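Local coordinates for protein manganese-dependent inorganic pyrophosphatase (Methanocaldococcus jannaschii, PDB 2EB0) that catalyses the manganese-dependent hydrolysis of diphosphate to two phosphates, as a family II inorganic pyrophosphatase with two metal ions in each subunit, at residues F206-G210 / K211-I215; K269-F272 / E273-F276; P299-E302 / R303-G307; G191-K194 / P195-I199; D232-K235 / L236-K240. One frame throughout, in Å; residues are numbered along the deposited sequence.

In the fold
All five contacts are local and lie in the C-terminal DHHA2 part of the chain. Interaction 3, in the C-terminal helix, is the most buried; it touches interaction 1, the hairpin at the edge of the mixed sheet, and interaction 2, a short helix nearer the surface. On the far side of this part, interactions 4 and 5 pack together through Ile199, Leu236 and Leu237. Chemistry follows place: the hairpin pairs backbones and packs apolar groups on one face, the three helical contacts rest on i to i+4 bonds with aromatic, guanidinium or carboxylate groups laid alongside, and in interaction 4 Glu197 turns back to the N-H of the N-cap residue. Interaction 1 comes closest to the manganese site.

Interaction 1. Residues F206-G210 / K211-I215; sequences FDFNG and KKVGI
Strands 206-208 and 211-215 pair antiparallel as a two-residue beta hairpin, their short axes 4.7 Å apart at closest and turned 134° from one N-to-C direction to the other. Phe206 and Val213 form one hydrogen-bonded pair, with Phe206 N to Val213 O at 2.7 Å; Phe208 and Lys211 form the other, and Asp207 faces Lys212 in the non-hydrogen-bonded pair between them. A type I' turn runs from Phe208 to Lys211, and at Gly210 the backbone angles would press a CB against the carbonyl before it.

Phe206, Phe208 and Val213 share a face of the sheet. The side chains of Phe208 and Val213 cross at about a right angle, Phe208 CD2 lying 3.6 Å from Val213 CG2. With CG anti to its carbonyl carbon (chi1 -56°), Phe206 carries its ring to Ile215, CE1 coming to 3.9 Å from Ile215 CD1, while Val213 O sits at the ring edge in plane. Replacing Phe206 with alanine would probably open a gap beside Ile215 CD1 and leave that methyl without its aromatic neighbour. Helix 293-306 covers the same face: Tyr305 packs on Lys211 and Val213. The Phe206 side chain lies about 10 Å from a bound manganese ion, too far to touch it. The Asp207 side chain takes the other face; between the strands, Asp207 CA makes a CA-H...O contact of 3.4 Å with Lys211 O.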
loop_
_atom_site.group_PDB
_atom_site.type_symbol
_atom_site.label_atom_id
_atom_site.label_comp_id
_atom_site.label_asym_id
_atom_site.label_seq_id
_atom_site.Cartn_x
_atom_site.Cartn_y
_atom_site.Cartn_z
ATOM N N PHE B 206 -5.138 -5.224 16.296
ATOM C CA PHE B 206 -3.938 -5.115 15.461
ATOM C C PHE B 206 -2.918 -6.200 15.756
ATOM O O PHE B 206 -2.984 -6.885 16.782
ATOM C CB PHE B 206 -3.196 -3.788 15.681
ATOM C CG PHE B 206 -4.029 -2.562 15.466
ATOM C CD1 PHE B 206 -4.968 -2.163 16.417
ATOM C CD2 PHE B 206 -3.866 -1.793 14.317
ATOM C CE1 PHE B 206 -5.735 -1.017 16.229
ATOM C CE2 PHE B 206 -4.624 -0.647 14.110
ATOM C CZ PHE B 206 -5.564 -0.253 15.068
ATOM N N ASP B 207 -1.960 -6.326 14.846
ATOM C CA ASP B 207 -0.865 -7.258 15.015
ATOM C C ASP B 207 0.381 -6.380 14.969
ATOM O O ASP B 207 0.743 -5.861 13.911
ATOM C CB ASP B 207 -0.808 -8.278 13.881
ATOM C CG ASP B 207 0.320 -9.283 14.066
ATOM O OD1 ASP B 207 0.653 -10.008 13.103
ATOM O OD2 ASP B 207 0.872 -9.357 15.182
ATOM N N PHE B 208 1.015 -6.188 16.119
ATOM C CA PHE B 208 2.222 -5.373 16.189
ATOM C C PHE B 208 3.439 -6.247 16.436
ATOM O O PHE B 208 3.704 -6.642 17.576
ATOM C CB PHE B 208 2.141 -4.336 17.317
ATOM C CG PHE B 208 1.117 -3.260 17.099
ATOM C CD1 PHE B 208 0.639 -2.970 15.824
ATOM C CD2 PHE B 208 0.655 -2.509 18.173
ATOM C CE1 PHE B 208 -0.282 -1.947 15.628
ATOM C CE2 PHE B 208 -0.266 -1.482 17.985
ATOM C CZ PHE B 208 -0.735 -1.200 16.714
ATOM N N ASN B 209 4.174 -6.545 15.371
ATOM C CA ASN B 209 5.376 -7.363 15.489
ATOM C C ASN B 209 5.048 -8.659 16.250
ATOM O O ASN B 209 5.682 -8.991 17.249
ATOM C CB ASN B 209 6.451 -6.551 16.222
ATOM C CG ASN B 209 7.835 -7.130 16.067
ATOM O OD1 ASN B 209 8.168 -7.707 15.036
ATOM N ND2 ASN B 209 8.662 -6.955 17.088
ATOM N N GLY B 210 4.032 -9.368 15.771
ATOM C CA GLY B 210 3.627 -10.617 16.389
ATOM C C GLY B 210 2.733 -10.503 17.614
ATOM O O GLY B 210 2.177 -11.508 18.063
ATOM N N LYS B 211 2.578 -9.299 18.157
ATOM C CA LYS B 211 1.752 -9.112 19.350
ATOM C C LYS B 211 0.324 -8.658 19.061
ATOM O O LYS B 211 0.081 -7.789 18.220
ATOM C CB LYS B 211 2.411 -8.112 20.299
ATOM C CG LYS B 211 3.815 -8.496 20.738
ATOM C CD LYS B 211 3.830 -9.797 21.522
ATOM C CE LYS B 211 5.215 -10.081 22.068
ATOM N NZ LYS B 211 5.646 -9.014 23.018
ATOM N N LYS B 212 -0.619 -9.257 19.779
ATOM C CA LYS B 212 -2.022 -8.926 19.625
ATOM C C LYS B 212 -2.339 -7.700 20.472
ATOM O O LYS B 212 -2.297 -7.756 21.702
ATOM C CB LYS B 212 -2.885 -10.112 20.066
ATOM C CG LYS B 212 -4.388 -9.902 19.943
ATOM C CD LYS B 212 -5.139 -11.160 20.384
ATOM C CE LYS B 212 -6.647 -10.974 20.353
ATOM N NZ LYS B 212 -7.163 -10.735 18.983
ATOM N N VAL B 213 -2.632 -6.583 19.811
ATOM C CA VAL B 213 -2.972 -5.360 20.528
ATOM C C VAL B 213 -4.341 -4.872 20.102
ATOM O O VAL B 213 -4.734 -4.997 18.939
ATOM C CB VAL B 213 -1.938 -4.235 20.291
ATOM C CG1 VAL B 213 -2.326 -2.986 21.089
ATOM C CG2 VAL B 213 -0.554 -4.706 20.719
ATOM N N GLY B 214 -5.078 -4.335 21.067
ATOM C CA GLY B 214 -6.399 -3.819 20.788
ATOM C C GLY B 214 -6.462 -2.367 21.210
ATOM O O GLY B 214 -5.898 -1.979 22.238
ATOM N N ILE B 215 -7.134 -1.551 20.405
ATOM C CA ILE B 215 -7.268 -0.135 20.720
ATOM C C ILE B 215 -8.708 0.272 20.480
ATOM O O ILE B 215 -9.157 0.359 19.338
ATOM C CB ILE B 215 -6.334 0.734 19.849
ATOM C CG1 ILE B 215 -4.906 0.200 19.929
ATOM C CG2 ILE B 215 -6.363 2.179 20.339
ATOM C CD1 ILE B 215 -3.921 0.929 19.022
#

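Interaction 2. Residues K269-F272 / E273-F276; sequences KEMF and EKAF
The short helix 269-275, which follows strand 260-267, spans this contact from its first residue to its end. Four i to i+4 backbone bonds hold it, from Glu273 N to Lys269 O at 2.9 Å through to Phe276 N to Phe272 O, the last donor belonging to the residue that leaves helical geometry. Phe276 reaches back over one face of the Phe272 ring: its CD1 stands 3.6 Å above that plane, over the ring centre. The ring planes meet obliquely, at 36°, and CE1 of Phe272 meets CE1 of Phe276 at 3.6 Å. With CG anti to the backbone N (chi1 179°), the Phe272 ring swings toward Ala263 and Val265 of strand 260-267. Farther round, Met271 and Lys274 run side by side, Met271 SD 4.1 Å from Lys274 CD. Glu273 lays its CG 3.4 Å from Lys269 O, and its OE1 accepts a hydrogen bond from Val280 N. This is the i to i+4 pairing of an amphipathic helix, with Phe272 on the sheet and Phe276 toward helix 293-306.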
loop_
_atom_site.group_PDB
_atom_site.type_symbol
_atom_site.label_atom_id
_atom_site.label_comp_id
_atom_site.label_asym_id
_atom_site.label_seq_id
_atom_site.Cartn_x
_atom_site.Cartn_y
_atom_site.Cartn_z
ATOM N N LYS B 269 1.775 -2.491 30.053
ATOM C CA LYS B 269 1.892 -1.067 30.356
ATOM C C LYS B 269 3.272 -0.516 30.022
ATOM O O LYS B 269 3.410 0.646 29.615
ATOM C CB LYS B 269 1.567 -0.808 31.830
ATOM C CG LYS B 269 0.103 -1.066 32.174
ATOM C CD LYS B 269 -0.231 -0.703 33.611
ATOM C CE LYS B 269 -1.709 -0.940 33.902
ATOM N NZ LYS B 269 -2.045 -0.684 35.336
ATOM N N GLU B 270 4.289 -1.357 30.186
ATOM C CA GLU B 270 5.671 -0.977 29.909
ATOM C C GLU B 270 5.818 -0.504 28.467
ATOM O O GLU B 270 6.379 0.562 28.204
ATOM C CB GLU B 270 6.613 -2.167 30.140
ATOM C CG GLU B 270 6.354 -2.952 31.424
ATOM C CD GLU B 270 5.046 -3.732 31.387
ATOM O OE1 GLU B 270 4.888 -4.594 30.499
ATOM O OE2 GLU B 270 4.172 -3.483 32.245
ATOM N N MET B 271 5.310 -1.306 27.535
ATOM C CA MET B 271 5.398 -0.972 26.121
ATOM C C MET B 271 4.667 0.324 25.792
ATOM O O MET B 271 5.061 1.051 24.882
ATOM C CB MET B 271 4.840 -2.110 25.269
ATOM C CG MET B 271 5.202 -1.983 23.794
ATOM S SD MET B 271 6.996 -1.901 23.488
ATOM C CE MET B 271 7.337 -3.640 23.106
ATOM N N PHE B 272 3.606 0.606 26.543
ATOM C CA PHE B 272 2.808 1.814 26.357
ATOM C C PHE B 272 3.609 3.027 26.824
ATOM O O PHE B 272 3.749 4.025 26.105
ATOM C CB PHE B 272 1.521 1.725 27.179
ATOM C CG PHE B 272 0.649 2.945 27.072
ATOM C CD1 PHE B 272 -0.313 3.044 26.073
ATOM C CD2 PHE B 272 0.804 4.004 27.962
ATOM C CE1 PHE B 272 -1.112 4.183 25.958
ATOM C CE2 PHE B 272 0.016 5.149 27.861
ATOM C CZ PHE B 272 -0.947 5.237 26.852
ATOM N N GLU B 273 4.121 2.929 28.044
ATOM C CA GLU B 273 4.909 3.998 28.629
ATOM C C GLU B 273 6.111 4.309 27.750
ATOM O O GLU B 273 6.544 5.451 27.669
ATOM C CB GLU B 273 5.364 3.606 30.034
ATOM C CG GLU B 273 4.259 3.652 31.075
ATOM C CD GLU B 273 4.712 3.095 32.416
ATOM O OE1 GLU B 273 4.084 3.428 33.449
ATOM O OE2 GLU B 273 5.693 2.315 32.431
ATOM N N LYS B 274 6.648 3.283 27.099
ATOM C CA LYS B 274 7.791 3.470 26.215
ATOM C C LYS B 274 7.295 4.193 24.964
ATOM O O LYS B 274 7.906 5.150 24.488
ATOM C CB LYS B 274 8.391 2.114 25.828
ATOM C CG LYS B 274 9.530 2.212 24.824
ATOM C CD LYS B 274 9.930 0.846 24.284
ATOM C CE LYS B 274 10.911 0.982 23.129
ATOM N NZ LYS B 274 11.117 -0.301 22.387
ATOM N N ALA B 275 6.166 3.728 24.448
ATOM C CA ALA B 275 5.576 4.303 23.253
ATOM C C ALA B 275 5.253 5.793 23.401
ATOM O O ALA B 275 5.426 6.559 22.455
ATOM C CB ALA B 275 4.304 3.521 22.882
ATOM N N PHE B 276 4.811 6.208 24.586
ATOM C CA PHE B 276 4.434 7.604 24.783
ATOM C C PHE B 276 5.274 8.467 25.713
ATOM O O PHE B 276 4.794 9.489 26.212
ATOM C CB PHE B 276 2.962 7.679 25.202
ATOM C CG PHE B 276 2.029 7.081 24.193
ATOM C CD1 PHE B 276 1.741 5.718 24.213
ATOM C CD2 PHE B 276 1.508 7.865 23.163
ATOM C CE1 PHE B 276 0.955 5.140 23.218
ATOM C CE2 PHE B 276 0.719 7.298 22.163
ATOM C CZ PHE B 276 0.442 5.933 22.187
#

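Interaction 3. Residues P299-E302 / R303-G307; sequences PPLE and RAYNG
Pro299 and Arg303 meet one turn apart in the C-terminal helix 293-306, whose kink falls where Pro299 and Pro300 leave no N-H for the turn before. Backbone bonds come first. Arg303 N to Pro299 O and Ala304 N to Pro300 O are each 3.0 Å, and the series goes on through Tyr305 to Leu301 and Asn306 to Glu302. Both prolines thus accept through their oxygens although neither can donate.

Among charged groups, Arg303 folds back along the helix. A bend at chi3 (-64°) brings its guanidinium flat over the Pro299 carbonyl, with Pro299 O 3.3 Å above the plane and over its centre. Pro299 O therefore meets the backbone N-H of Arg303 and the face of its side chain together. Pro299 CB also lies 3.5 Å from Arg303 NH1, and that nitrogen makes a long, weak ion pair with Glu97 of the second subunit, whose Thr96 packs on Arg303 and Glu302 as well.

The apolar packing is inward. Leu301 CG approaches Tyr305 CE1 at 4.4 Å, and both side chains press on Leu248 of strand 248-255, while Ala304 rests against Met271 and Ala275. Buried Tyr305 has its OH satisfied by a hydrogen bond to Asp247 OD1. At its other end, the edge of the Tyr305 ring takes Leu301 O in plane, with CD1 3.3 Å from that oxygen.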
loop_
_atom_site.group_PDB
_atom_site.type_symbol
_atom_site.label_atom_id
_atom_site.label_comp_id
_atom_site.label_asym_id
_atom_site.label_seq_id
_atom_site.Cartn_x
_atom_site.Cartn_y
_atom_site.Cartn_z
ATOM N N PRO B 299 0.957 4.701 15.495
ATOM C CA PRO B 299 2.355 4.902 15.102
ATOM C C PRO B 299 3.415 4.719 16.186
ATOM O O PRO B 299 4.352 3.942 16.007
ATOM C CB PRO B 299 2.349 6.316 14.516
ATOM C CG PRO B 299 0.963 6.430 13.957
ATOM C CD PRO B 299 0.127 5.835 15.063
ATOM N N PRO B 300 3.292 5.435 17.319
ATOM C CA PRO B 300 4.284 5.300 18.391
ATOM C C PRO B 300 4.228 3.945 19.081
ATOM O O PRO B 300 5.246 3.429 19.542
ATOM C CB PRO B 300 3.924 6.440 19.337
ATOM C CG PRO B 300 2.444 6.489 19.217
ATOM C CD PRO B 300 2.229 6.375 17.716
ATOM N N LEU B 301 3.031 3.373 19.136
ATOM C CA LEU B 301 2.830 2.085 19.774
ATOM C C LEU B 301 3.393 0.939 18.919
ATOM O O LEU B 301 4.123 0.083 19.429
ATOM C CB LEU B 301 1.342 1.879 20.048
ATOM C CG LEU B 301 0.953 0.928 21.177
ATOM C CD1 LEU B 301 1.565 1.402 22.508
ATOM C CD2 LEU B 301 -0.581 0.892 21.278
ATOM N N GLU B 302 3.070 0.910 17.628
ATOM C CA GLU B 302 3.614 -0.162 16.796
ATOM C C GLU B 302 5.115 0.012 16.608
ATOM O O GLU B 302 5.831 -0.962 16.406
ATOM C CB GLU B 302 2.944 -0.225 15.425
ATOM C CG GLU B 302 3.644 -1.201 14.490
ATOM C CD GLU B 302 2.890 -1.437 13.196
ATOM O OE1 GLU B 302 2.378 -0.456 12.615
ATOM O OE2 GLU B 302 2.822 -2.609 12.758
ATOM N N ARG B 303 5.592 1.251 16.662
ATOM C CA ARG B 303 7.017 1.487 16.515
ATOM C C ARG B 303 7.726 0.974 17.753
ATOM O O ARG B 303 8.812 0.410 17.661
ATOM C CB ARG B 303 7.322 2.971 16.313
ATOM C CG ARG B 303 7.307 3.402 14.855
ATOM C CD ARG B 303 8.108 4.679 14.656
ATOM N NE ARG B 303 7.512 5.807 15.361
ATOM C CZ ARG B 303 6.416 6.444 14.958
ATOM N NH1 ARG B 303 5.798 6.063 13.846
ATOM N NH2 ARG B 303 5.935 7.457 15.671
ATOM N N ALA B 304 7.106 1.162 18.913
ATOM C CA ALA B 304 7.690 0.687 20.161
ATOM C C ALA B 304 7.783 -0.838 20.139
ATOM O O ALA B 304 8.815 -1.408 20.478
ATOM C CB ALA B 304 6.846 1.140 21.349
ATOM N N TYR B 305 6.703 -1.492 19.724
ATOM C CA TYR B 305 6.671 -2.946 19.670
ATOM C C TYR B 305 7.708 -3.598 18.770
ATOM O O TYR B 305 8.420 -4.502 19.203
ATOM C CB TYR B 305 5.293 -3.440 19.242
ATOM C CG TYR B 305 4.379 -3.755 20.393
ATOM C CD1 TYR B 305 3.556 -2.777 20.941
ATOM C CD2 TYR B 305 4.338 -5.035 20.939
ATOM C CE1 TYR B 305 2.707 -3.064 22.004
ATOM C CE2 TYR B 305 3.493 -5.335 22.010
ATOM C CZ TYR B 305 2.679 -4.344 22.534
ATOM O OH TYR B 305 1.831 -4.634 23.577
ATOM N N ASN B 306 7.793 -3.171 17.515
ATOM C CA ASN B 306 8.760 -3.797 16.630
ATOM C C ASN B 306 10.133 -3.147 16.740
ATOM O O ASN B 306 11.148 -3.752 16.392
ATOM C CB ASN B 306 8.263 -3.795 15.175
ATOM C CG ASN B 306 8.163 -2.415 14.591
ATOM O OD1 ASN B 306 8.954 -1.540 14.915
ATOM N ND2 ASN B 306 7.201 -2.218 13.697
ATOM N N GLY B 307 10.161 -1.919 17.242
ATOM C CA GLY B 307 11.420 -1.222 17.401
ATOM C C GLY B 307 12.324 -2.021 18.316
ATOM O O GLY B 307 13.486 -2.277 17.932
ATOM O OXT GLY B 307 11.868 -2.393 19.419
#

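Interaction 4. Residues G191-K194 / P195-I199; sequences GKLK and PEEII
Helix 195-201 starts at Pro195, with Lys194 in the N-cap position and the loop 191-194 folded against its first turn. Pro195 opens the helix, its ring meeting Asp232 and Leu236 of helix 230-243; having no N-H, it asks for no acceptor at a point where the helix has none to offer. Glu197, three residues after the N-cap, turns back: OE1 accepts the backbone N-H of Lys194 at 2.9 Å, met on the anti side and 15° out of the carboxylate plane. In return Glu197 N gives a weak bond to Lys194 O. Glu197 OE1 also lies 3.0 Å from Lys194 CE and 3.5 Å from Leu193 CB, while Lys194 NZ is 4.1 Å from Glu197 OE1, too far for a salt bridge. An alanine at Glu197 would leave Lys194 N without this acceptor and is likely to let the loop shift at the helix start. Ile198 N completes the turn with a straighter bond to Lys194 O, 3.1 Å long. Its side chain, CG1 anti to the carbonyl carbon (chi1 -66°), reaches back against the loop carbonyls, where Leu193 O and Gly191 O both accept from Lys229 NZ. There Ile198 CD1 comes to 3.2 Å from Leu193 O.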
loop_
_atom_site.group_PDB
_atom_site.type_symbol
_atom_site.label_atom_id
_atom_site.label_comp_id
_atom_site.label_asym_id
_atom_site.label_seq_id
_atom_site.Cartn_x
_atom_site.Cartn_y
_atom_site.Cartn_z
ATOM N N GLY B 191 -21.825 7.072 24.891
ATOM C CA GLY B 191 -21.485 7.208 26.293
ATOM C C GLY B 191 -22.637 6.775 27.175
ATOM O O GLY B 191 -22.429 6.325 28.300
ATOM N N LYS B 192 -23.855 6.913 26.655
ATOM C CA LYS B 192 -25.062 6.539 27.389
ATOM C C LYS B 192 -25.290 5.031 27.429
ATOM O O LYS B 192 -26.094 4.548 28.223
ATOM C CB LYS B 192 -26.291 7.186 26.754
ATOM C CG LYS B 192 -26.350 8.695 26.846
ATOM C CD LYS B 192 -27.480 9.221 25.969
ATOM C CE LYS B 192 -27.605 10.725 26.061
ATOM N NZ LYS B 192 -28.041 11.133 27.421
ATOM N N LEU B 193 -24.594 4.293 26.567
ATOM C CA LEU B 193 -24.761 2.846 26.498
ATOM C C LEU B 193 -24.046 2.108 27.628
ATOM O O LEU B 193 -23.208 2.674 28.327
ATOM C CB LEU B 193 -24.262 2.336 25.143
ATOM C CG LEU B 193 -24.797 3.113 23.931
ATOM C CD1 LEU B 193 -24.166 2.564 22.663
ATOM C CD2 LEU B 193 -26.327 3.015 23.868
ATOM N N LYS B 194 -24.385 0.838 27.804
ATOM C CA LYS B 194 -23.773 0.026 28.845
ATOM C C LYS B 194 -22.298 -0.257 28.525
ATOM O O LYS B 194 -21.912 -0.378 27.357
ATOM C CB LYS B 194 -24.549 -1.287 28.992
ATOM C CG LYS B 194 -25.953 -1.101 29.550
ATOM C CD LYS B 194 -26.836 -2.317 29.310
ATOM C CE LYS B 194 -27.152 -2.484 27.828
ATOM N NZ LYS B 194 -28.148 -3.564 27.579
ATOM N N PRO B 195 -21.453 -0.360 29.568
ATOM C CA PRO B 195 -20.019 -0.626 29.421
ATOM C C PRO B 195 -19.633 -1.564 28.281
ATOM O O PRO B 195 -18.775 -1.232 27.468
ATOM C CB PRO B 195 -19.645 -1.166 30.789
ATOM C CG PRO B 195 -20.453 -0.257 31.685
ATOM C CD PRO B 195 -21.815 -0.224 30.992
ATOM N N GLU B 196 -20.267 -2.729 28.216
ATOM C CA GLU B 196 -19.970 -3.690 27.163
ATOM C C GLU B 196 -20.175 -3.105 25.757
ATOM O O GLU B 196 -19.348 -3.319 24.865
ATOM C CB GLU B 196 -20.840 -4.936 27.330
ATOM C CG GLU B 196 -20.512 -6.043 26.342
ATOM C CD GLU B 196 -19.107 -6.591 26.526
ATOM O OE1 GLU B 196 -18.820 -7.164 27.601
ATOM O OE2 GLU B 196 -18.285 -6.448 25.596
ATOM N N GLU B 197 -21.271 -2.375 25.561
ATOM C CA GLU B 197 -21.575 -1.769 24.261
ATOM C C GLU B 197 -20.556 -0.696 23.870
ATOM O O GLU B 197 -20.157 -0.581 22.707
ATOM C CB GLU B 197 -22.977 -1.162 24.285
ATOM C CG GLU B 197 -24.085 -2.173 24.549
ATOM C CD GLU B 197 -25.430 -1.508 24.787
ATOM O OE1 GLU B 197 -25.590 -0.820 25.819
ATOM O OE2 GLU B 197 -26.327 -1.666 23.936
ATOM N N ILE B 198 -20.139 0.090 24.853
ATOM C CA ILE B 198 -19.158 1.145 24.635
ATOM C C ILE B 198 -17.822 0.556 24.201
ATOM O O ILE B 198 -17.119 1.121 23.367
ATOM C CB ILE B 198 -18.952 1.958 25.924
ATOM C CG1 ILE B 198 -20.240 2.716 26.256
ATOM C CG2 ILE B 198 -17.781 2.907 25.762
ATOM C CD1 ILE B 198 -20.206 3.416 27.569
ATOM N N ILE B 199 -17.485 -0.592 24.767
ATOM C CA ILE B 199 -16.237 -1.253 24.451
ATOM C C ILE B 199 -16.200 -1.810 23.035
ATOM O O ILE B 199 -15.228 -1.617 22.310
ATOM C CB ILE B 199 -15.966 -2.393 25.451
ATOM C CG1 ILE B 199 -15.423 -1.803 26.749
ATOM C CG2 ILE B 199 -14.997 -3.410 24.854
ATOM C CD1 ILE B 199 -15.283 -2.806 27.860
#

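Interaction 5. Residues D232-K235 / L236-K240; sequences DIYK and LLEEK
Tyr234 and Glu238 meet obliquely, one turn apart on helix 230-243, where every carbonyl from Asp232 to Lys235 is taken by an N-H four residues on. Leu236 N to Asp232 O is 3.1 Å and nearly straight at 170°; Leu237 N to Ile233 O and Glu238 N to Tyr234 O are each 2.9 Å, and Glu239 N reaches Lys235 O at 3.1 Å. Lys235 O also receives a weak second bond from Glu238 N, so that N-H is shared between two carbonyls.

Side-chain polar groups mostly find partners beyond the two segments. Tyr234 OH donates to Val265 O, a carbonyl that can only accept. Glu239 OE2 makes a salt bridge with Lys242, though Glu239 is poorly ordered, and Lys240 NZ makes one with Glu244. The Glu238 carboxylate instead lies by the Tyr234 ring, planes 44° apart, its CD 3.3 Å from Tyr234 CE2. Tyr234 puts CG anti to its backbone N (chi1 -166°), which carries the ring to that side.

Ile233 and Leu237 run side by side, Ile233 CG2 to Leu237 CD1 at 4.0 Å, toward the sheet, and Leu236 and Leu237 cover Ile199. The chemistry divides accordingly: main-chain polarity is spent within the helix, apolar groups seal it to its neighbours, and charged side chains pair with neighbours near the helix's C-terminal end.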
loop_
_atom_site.group_PDB
_atom_site.type_symbol
_atom_site.label_atom_id
_atom_site.label_comp_id
_atom_site.label_asym_id
_atom_site.label_seq_id
_atom_site.Cartn_x
_atom_site.Cartn_y
_atom_site.Cartn_z
ATOM N N ASP B 232 -16.131 -0.019 35.578
ATOM C CA ASP B 232 -16.725 -1.205 34.980
ATOM C C ASP B 232 -16.098 -1.508 33.629
ATOM O O ASP B 232 -15.864 -2.677 33.301
ATOM C CB ASP B 232 -18.237 -1.029 34.817
ATOM C CG ASP B 232 -18.953 -0.893 36.146
ATOM O OD1 ASP B 232 -18.701 -1.727 37.045
ATOM O OD2 ASP B 232 -19.771 0.041 36.287
ATOM N N ILE B 233 -15.831 -0.460 32.847
ATOM C CA ILE B 233 -15.217 -0.628 31.529
ATOM C C ILE B 233 -13.838 -1.273 31.667
ATOM O O ILE B 233 -13.491 -2.186 30.909
ATOM C CB ILE B 233 -15.075 0.732 30.783
ATOM C CG1 ILE B 233 -16.457 1.239 30.352
ATOM C CG2 ILE B 233 -14.186 0.570 29.558
ATOM C CD1 ILE B 233 -16.440 2.577 29.657
ATOM N N TYR B 234 -13.064 -0.813 32.646
ATOM C CA TYR B 234 -11.729 -1.362 32.866
ATOM C C TYR B 234 -11.777 -2.850 33.214
ATOM O O TYR B 234 -11.008 -3.652 32.672
ATOM C CB TYR B 234 -11.001 -0.613 33.985
ATOM C CG TYR B 234 -9.519 -0.915 34.000
ATOM C CD1 TYR B 234 -8.669 -0.355 33.042
ATOM C CD2 TYR B 234 -8.974 -1.807 34.928
ATOM C CE1 TYR B 234 -7.317 -0.678 33.003
ATOM C CE2 TYR B 234 -7.619 -2.138 34.896
ATOM C CZ TYR B 234 -6.799 -1.570 33.931
ATOM O OH TYR B 234 -5.464 -1.896 33.879
ATOM N N LYS B 235 -12.672 -3.215 34.125
ATOM C CA LYS B 235 -12.811 -4.610 34.524
ATOM C C LYS B 235 -13.069 -5.461 33.283
ATOM O O LYS B 235 -12.393 -6.474 33.059
ATOM C CB LYS B 235 -13.965 -4.777 35.518
ATOM C CG LYS B 235 -14.117 -6.202 36.035
ATOM C CD LYS B 235 -15.331 -6.370 36.941
ATOM C CE LYS B 235 -15.198 -5.586 38.237
ATOM N NZ LYS B 235 -16.395 -5.779 39.106
ATOM N N LEU B 236 -14.037 -5.039 32.466
ATOM C CA LEU B 236 -14.353 -5.779 31.253
ATOM C C LEU B 236 -13.135 -5.871 30.332
ATOM O O LEU B 236 -12.893 -6.910 29.707
ATOM C CB LEU B 236 -15.540 -5.139 30.523
ATOM C CG LEU B 236 -16.917 -5.278 31.200
ATOM C CD1 LEU B 236 -17.977 -4.542 30.392
ATOM C CD2 LEU B 236 -17.294 -6.739 31.317
ATOM N N LEU B 237 -12.355 -4.800 30.250
ATOM C CA LEU B 237 -11.178 -4.822 29.391
ATOM C C LEU B 237 -10.121 -5.792 29.935
ATOM O O LEU B 237 -9.343 -6.367 29.170
ATOM C CB LEU B 237 -10.596 -3.412 29.245
ATOM C CG LEU B 237 -11.458 -2.370 28.500
ATOM C CD1 LEU B 237 -10.693 -1.064 28.401
ATOM C CD2 LEU B 237 -11.810 -2.859 27.104
ATOM N N GLU B 238 -10.104 -5.977 31.252
ATOM C CA GLU B 238 -9.151 -6.886 31.873
ATOM C C GLU B 238 -9.517 -8.308 31.510
ATOM O O GLU B 238 -8.646 -9.148 31.295
ATOM C CB GLU B 238 -9.155 -6.722 33.395
ATOM C CG GLU B 238 -8.501 -5.440 33.874
ATOM C CD GLU B 238 -8.411 -5.354 35.387
ATOM O OE1 GLU B 238 -9.468 -5.314 36.050
ATOM O OE2 GLU B 238 -7.280 -5.325 35.916
ATOM N N GLU B 239 -10.821 -8.562 31.442
ATOM C CA GLU B 239 -11.354 -9.873 31.093
ATOM C C GLU B 239 -11.117 -10.158 29.619
ATOM O O GLU B 239 -10.738 -11.265 29.244
ATOM C CB GLU B 239 -12.857 -9.929 31.386
ATOM C CG GLU B 239 -13.206 -9.969 32.862
ATOM C CD GLU B 239 -12.806 -11.279 33.517
ATOM O OE1 GLU B 239 -12.983 -11.411 34.746
ATOM O OE2 GLU B 239 -12.319 -12.180 32.801
ATOM N N LYS B 240 -11.352 -9.149 28.787
ATOM C CA LYS B 240 -11.164 -9.281 27.351
ATOM C C LYS B 240 -9.701 -9.587 27.055
ATOM O O LYS B 240 -9.386 -10.405 26.188
ATOM C CB LYS B 240 -11.565 -7.983 26.651
ATOM C CG LYS B 240 -11.452 -8.027 25.141
ATOM C CD LYS B 240 -11.964 -6.725 24.509
ATOM C CE LYS B 240 -11.894 -6.782 22.988
ATOM N NZ LYS B 240 -12.766 -7.863 22.448
#